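Local atomic coordinates of mevalonate diphosphate decarboxylase (Legionella pneumophila, PDB entry 3LTO), a protein that probably catalyses the ATP-dependent decarboxylation of mevalonate diphosphate to isopentenyl diphosphate, a step in isoprenoid biosynthesis. Residues V266-G277 / Q296-H307. Sequence-based numbering, arbitrary orientation.
Sequences VIEKFWNEKGDG and QTDLARQFKSDH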
loop_
_atom_site.group_PDB
_atom_site.type_symbol
_atom_site.label_atom_id
_atom_site.label_comp_id
_atom_site.label_asym_id
_atom_site.label_seq_id
_atom_site.Cartn_x
_atom_site.Cartn_y
_atom_site.Cartn_z
ATOM N N VAL A 266 35.603 8.586 -16.895
ATOM C CA VAL A 266 36.737 8.498 -15.992
ATOM C C VAL A 266 36.425 7.538 -14.845
ATOM O O VAL A 266 37.260 6.722 -14.459
ATOM C CB VAL A 266 37.107 9.894 -15.433
ATOM C CG1 VAL A 266 38.017 9.763 -14.224
ATOM C CG2 VAL A 266 37.812 10.708 -16.517
ATOM N N ILE A 267 35.217 7.622 -14.307
ATOM C CA ILE A 267 34.836 6.741 -13.212
ATOM C C ILE A 267 34.888 5.276 -13.656
ATOM O O ILE A 267 35.343 4.416 -12.906
ATOM C CB ILE A 267 33.417 7.091 -12.681
ATOM C CG1 ILE A 267 33.459 8.449 -11.976
ATOM C CG2 ILE A 267 32.937 6.024 -11.717
ATOM C CD1 ILE A 267 32.096 9.042 -11.683
ATOM N N GLU A 268 34.434 4.995 -14.874
ATOM C CA GLU A 268 34.453 3.630 -15.386
ATOM C C GLU A 268 35.888 3.130 -15.471
ATOM O O GLU A 268 36.200 2.037 -15.001
ATOM C CB GLU A 268 33.817 3.560 -16.772
ATOM C CG GLU A 268 32.358 3.881 -16.812
ATOM C CD GLU A 268 31.772 3.701 -18.198
ATOM O OE1 GLU A 268 32.194 4.418 -19.128
ATOM O OE2 GLU A 268 30.890 2.836 -18.356
ATOM N N LYS A 269 36.756 3.933 -16.080
ATOM C CA LYS A 269 38.158 3.564 -16.216
ATOM C C LYS A 269 38.766 3.379 -14.830
ATOM O O LYS A 269 39.568 2.474 -14.618
ATOM C CB LYS A 269 38.933 4.643 -16.983
ATOM C CG LYS A 269 38.618 4.728 -18.473
ATOM C CD LYS A 269 39.350 5.909 -19.115
ATOM C CE LYS A 269 39.071 6.033 -20.610
ATOM N NZ LYS A 269 39.650 4.899 -21.389
ATOM N N PHE A 270 38.385 4.244 -13.888
ATOM C CA PHE A 270 38.895 4.144 -12.521
ATOM C C PHE A 270 38.512 2.780 -11.954
ATOM O O PHE A 270 39.345 2.096 -11.370
ATOM C CB PHE A 270 38.309 5.247 -11.632
ATOM C CG PHE A 270 38.874 5.261 -10.236
ATOM C CD1 PHE A 270 40.126 5.824 -9.980
ATOM C CD2 PHE A 270 38.163 4.701 -9.174
ATOM C CE1 PHE A 270 40.663 5.831 -8.690
ATOM C CE2 PHE A 270 38.694 4.704 -7.881
ATOM C CZ PHE A 270 39.944 5.271 -7.641
ATOM N N TRP A 271 37.250 2.395 -12.145
ATOM C CA TRP A 271 36.726 1.112 -11.670
ATOM C C TRP A 271 37.467 -0.082 -12.284
ATOM O O TRP A 271 37.740 -1.068 -11.598
ATOM C CB TRP A 271 35.230 0.977 -12.006
ATOM C CG TRP A 271 34.275 1.168 -10.840
ATOM C CD1 TRP A 271 33.581 2.302 -10.524
ATOM C CD2 TRP A 271 33.896 0.183 -9.865
ATOM N NE1 TRP A 271 32.791 2.083 -9.421
ATOM C CE2 TRP A 271 32.964 0.793 -8.995
ATOM C CE3 TRP A 271 34.252 -1.155 -9.645
ATOM C CZ2 TRP A 271 32.380 0.108 -7.916
ATOM C CZ3 TRP A 271 33.669 -1.840 -8.566
ATOM C CH2 TRP A 271 32.745 -1.205 -7.720
ATOM N N ASN A 272 37.773 0.004 -13.578
ATOM C CA ASN A 272 38.472 -1.078 -14.271
ATOM C C ASN A 272 39.887 -1.226 -13.737
ATOM O O ASN A 272 40.381 -2.335 -13.540
ATOM C CB ASN A 272 38.533 -0.802 -15.775
ATOM C CG ASN A 272 37.159 -0.705 -16.405
ATOM O OD1 ASN A 272 36.315 -1.580 -16.223
ATOM N ND2 ASN A 272 36.933 0.358 -17.164
ATOM N N GLU A 273 40.522 -0.086 -13.510
ATOM C CA GLU A 273 41.884 -0.015 -13.010
ATOM C C GLU A 273 42.011 -0.505 -11.566
ATOM O O GLU A 273 42.839 -1.360 -11.272
ATOM C CB GLU A 273 42.380 1.433 -13.099
ATOM C CG GLU A 273 43.818 1.639 -12.645
ATOM C CD GLU A 273 44.096 3.068 -12.200
ATOM O OE1 GLU A 273 43.720 4.016 -12.924
ATOM O OE2 GLU A 273 44.699 3.246 -11.122
ATOM N N LYS A 274 41.188 0.043 -10.674
ATOM C CA LYS A 274 41.224 -0.300 -9.253
ATOM C C LYS A 274 40.495 -1.578 -8.857
ATOM O O LYS A 274 40.787 -2.164 -7.814
ATOM C CB LYS A 274 40.645 0.852 -8.422
ATOM C CG LYS A 274 41.362 2.180 -8.570
ATOM C CD LYS A 274 42.805 2.089 -8.096
ATOM C CE LYS A 274 43.542 3.388 -8.351
ATOM N NZ LYS A 274 44.994 3.308 -8.015
ATOM N N GLY A 275 39.538 -2.000 -9.675
ATOM C CA GLY A 275 38.773 -3.191 -9.353
ATOM C C GLY A 275 37.791 -2.886 -8.234
ATOM O O GLY A 275 37.218 -3.787 -7.622
ATOM N N ASP A 276 37.599 -1.597 -7.967
ATOM C CA ASP A 276 36.694 -1.144 -6.919
ATOM C C ASP A 276 36.445 0.348 -7.143
ATOM O O ASP A 276 37.252 1.039 -7.773
ATOM C CB ASP A 276 37.326 -1.389 -5.539
ATOM C CG ASP A 276 36.374 -1.090 -4.387
ATOM O OD1 ASP A 276 35.153 -1.298 -4.543
ATOM O OD2 ASP A 276 36.850 -0.661 -3.310
ATOM N N GLY A 277 35.324 0.846 -6.639
ATOM C CA GLY A 277 35.026 2.254 -6.821
ATOM C C GLY A 277 33.727 2.679 -6.173
ATOM O O GLY A 277 33.192 1.982 -5.312
ATOM N N GLN A 296 35.929 2.900 2.290
ATOM C CA GLN A 296 36.537 3.384 1.058
ATOM C C GLN A 296 37.022 4.823 1.159
ATOM O O GLN A 296 37.286 5.454 0.133
ATOM C CB GLN A 296 35.546 3.295 -0.104
ATOM C CG GLN A 296 35.277 1.910 -0.642
ATOM C CD GLN A 296 34.345 1.955 -1.845
ATOM O OE1 GLN A 296 33.225 2.446 -1.748
ATOM N NE2 GLN A 296 34.813 1.454 -2.983
ATOM N N THR A 297 37.139 5.346 2.379
ATOM C CA THR A 297 37.585 6.724 2.561
ATOM C C THR A 297 38.832 7.055 1.748
ATOM O O THR A 297 38.868 8.070 1.057
ATOM C CB THR A 297 37.873 7.046 4.045
ATOM O OG1 THR A 297 36.688 6.823 4.815
ATOM C CG2 THR A 297 38.295 8.513 4.207
ATOM N N ASP A 298 39.847 6.202 1.817
ATOM C CA ASP A 298 41.073 6.463 1.072
ATOM C C ASP A 298 40.906 6.361 -0.433
ATOM O O ASP A 298 41.499 7.140 -1.173
ATOM C CB ASP A 298 42.202 5.534 1.523
ATOM C CG ASP A 298 42.700 5.859 2.918
ATOM O OD1 ASP A 298 42.599 7.039 3.328
ATOM O OD2 ASP A 298 43.206 4.941 3.598
ATOM N N LEU A 299 40.107 5.406 -0.893
ATOM C CA LEU A 299 39.895 5.260 -2.329
ATOM C C LEU A 299 39.207 6.523 -2.836
ATOM O O LEU A 299 39.539 7.041 -3.901
ATOM C CB LEU A 299 39.031 4.031 -2.626
ATOM C CG LEU A 299 38.869 3.662 -4.103
ATOM C CD1 LEU A 299 40.238 3.368 -4.703
ATOM C CD2 LEU A 299 37.965 2.449 -4.248
ATOM N N ALA A 300 38.260 7.021 -2.049
ATOM C CA ALA A 300 37.511 8.224 -2.395
ATOM C C ALA A 300 38.425 9.438 -2.496
ATOM O O ALA A 300 38.343 10.211 -3.454
ATOM C CB ALA A 300 36.428 8.476 -1.353
ATOM N N ARG A 301 39.285 9.616 -1.497
ATOM C CA ARG A 301 40.209 10.742 -1.500
ATOM C C ARG A 301 41.169 10.606 -2.684
ATOM O O ARG A 301 41.554 11.598 -3.305
ATOM C CB ARG A 301 40.986 10.796 -0.178
ATOM C CG ARG A 301 41.973 11.953 -0.074
ATOM C CD ARG A 301 42.639 12.021 1.309
ATOM N NE ARG A 301 43.851 12.845 1.291
ATOM C CZ ARG A 301 43.890 14.127 0.933
ATOM N NH1 ARG A 301 42.778 14.752 0.563
ATOM N NH2 ARG A 301 45.042 14.787 0.924
ATOM N N GLN A 302 41.542 9.373 -3.007
ATOM C CA GLN A 302 42.446 9.130 -4.128
ATOM C C GLN A 302 41.782 9.504 -5.460
ATOM O O GLN A 302 42.413 10.078 -6.341
ATOM C CB GLN A 302 42.877 7.657 -4.142
ATOM C CG GLN A 302 43.754 7.262 -5.322
ATOM C CD GLN A 302 44.135 5.785 -5.307
ATOM O OE1 GLN A 302 44.783 5.290 -6.234
ATOM N NE2 GLN A 302 43.739 5.077 -4.251
ATOM N N PHE A 303 40.503 9.180 -5.608
ATOM C CA PHE A 303 39.797 9.509 -6.841
ATOM C C PHE A 303 39.545 11.019 -6.956
ATOM O O PHE A 303 39.670 11.599 -8.032
ATOM C CB PHE A 303 38.472 8.740 -6.922
ATOM C CG PHE A 303 37.691 9.029 -8.166
ATOM C CD1 PHE A 303 36.774 10.076 -8.201
ATOM C CD2 PHE A 303 37.926 8.306 -9.330
ATOM C CE1 PHE A 303 36.103 10.405 -9.380
ATOM C CE2 PHE A 303 37.258 8.627 -10.522
ATOM C CZ PHE A 303 36.345 9.681 -10.542
ATOM N N LYS A 304 39.185 11.650 -5.845
ATOM C CA LYS A 304 38.938 13.085 -5.839
ATOM C C LYS A 304 40.230 13.807 -6.210
ATOM O O LYS A 304 40.234 14.735 -7.026
ATOM C CB LYS A 304 38.478 13.530 -4.448
ATOM C CG LYS A 304 38.322 15.037 -4.271
ATOM C CD LYS A 304 37.807 15.357 -2.877
ATOM C CE LYS A 304 37.479 16.833 -2.720
ATOM N NZ LYS A 304 36.691 17.117 -1.471
ATOM N N SER A 305 41.326 13.366 -5.604
ATOM C CA SER A 305 42.630 13.957 -5.854
ATOM C C SER A 305 43.055 13.776 -7.304
ATOM O O SER A 305 43.388 14.743 -7.988
ATOM C CB SER A 305 43.690 13.320 -4.942
ATOM O OG SER A 305 43.423 13.568 -3.568
ATOM N N ASP A 306 43.026 12.534 -7.773
ATOM C CA ASP A 306 43.462 12.232 -9.128
ATOM C C ASP A 306 42.531 12.594 -10.285
ATOM O O ASP A 306 42.994 12.721 -11.419
ATOM C CB ASP A 306 43.848 10.747 -9.250
ATOM C CG ASP A 306 45.005 10.362 -8.345
ATOM O OD1 ASP A 306 45.785 11.249 -7.945
ATOM O OD2 ASP A 306 45.144 9.160 -8.039
ATOM N N HIS A 307 41.237 12.767 -10.031
ATOM C CA HIS A 307 40.337 13.081 -11.138
ATOM C C HIS A 307 39.288 14.176 -10.955
ATOM O O HIS A 307 38.682 14.607 -11.931
ATOM C CB HIS A 307 39.632 11.805 -11.616
ATOM C CG HIS A 307 40.567 10.712 -12.025
ATOM N ND1 HIS A 307 40.997 9.736 -11.152
ATOM C CD2 HIS A 307 41.161 10.441 -13.212
ATOM C CE1 HIS A 307 41.814 8.910 -11.783
ATOM N NE2 HIS A 307 41.930 9.315 -13.034
#
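Phe270 and Phe303 meet in an edge-to-face (T-shaped) pair where helices 258-274 and 297-308 of the C-terminal GHMP-type domain pack against its antiparallel sheet. The short segments cross steeply, with 131° between their N-to-C directions. The edge of Phe303 bears on one face of Phe270, with CD2 of Phe303 only 3.3 Å from CG of Phe270 and the planes at 79°. Flat, apolar rings suit this tight interior: one presents a face, the other a rim. Phe270 has CG anti to its backbone N (chi1 -176°), which carries the ring across to Leu299, whose CD1 lies 3.5 Å from CZ of Phe270, near the plane at the ring's edge. Deeper, Ile267 CG1 touches Phe303 CZ at 3.5 Å. Val266 CG1 sits 3.4 Å from CD2 of His307, whose ring completes an aromatic cluster.

The solvent side is looser. Lys274, bent at chi2, lays CG over the other face of Phe270 while NZ hydrogen-bonds Gln302 OE1 (2.7 Å) and forms a salt bridge with Glu273.

A separate, more buried polar corner follows Gly275, whose positive phi comes easily without a side chain; at Gly277 a CB would run into Trp271 NE1. The Arg293 side chain salt-bridges Asp276 OD1, whereas its backbone N hydrogen-bonds Gln296 OE1. Gln296 NE2 donates twice, weakly to Asp276 OD2 and more squarely to Gly277 O at 2.9 Å, from above that carbonyl's plane.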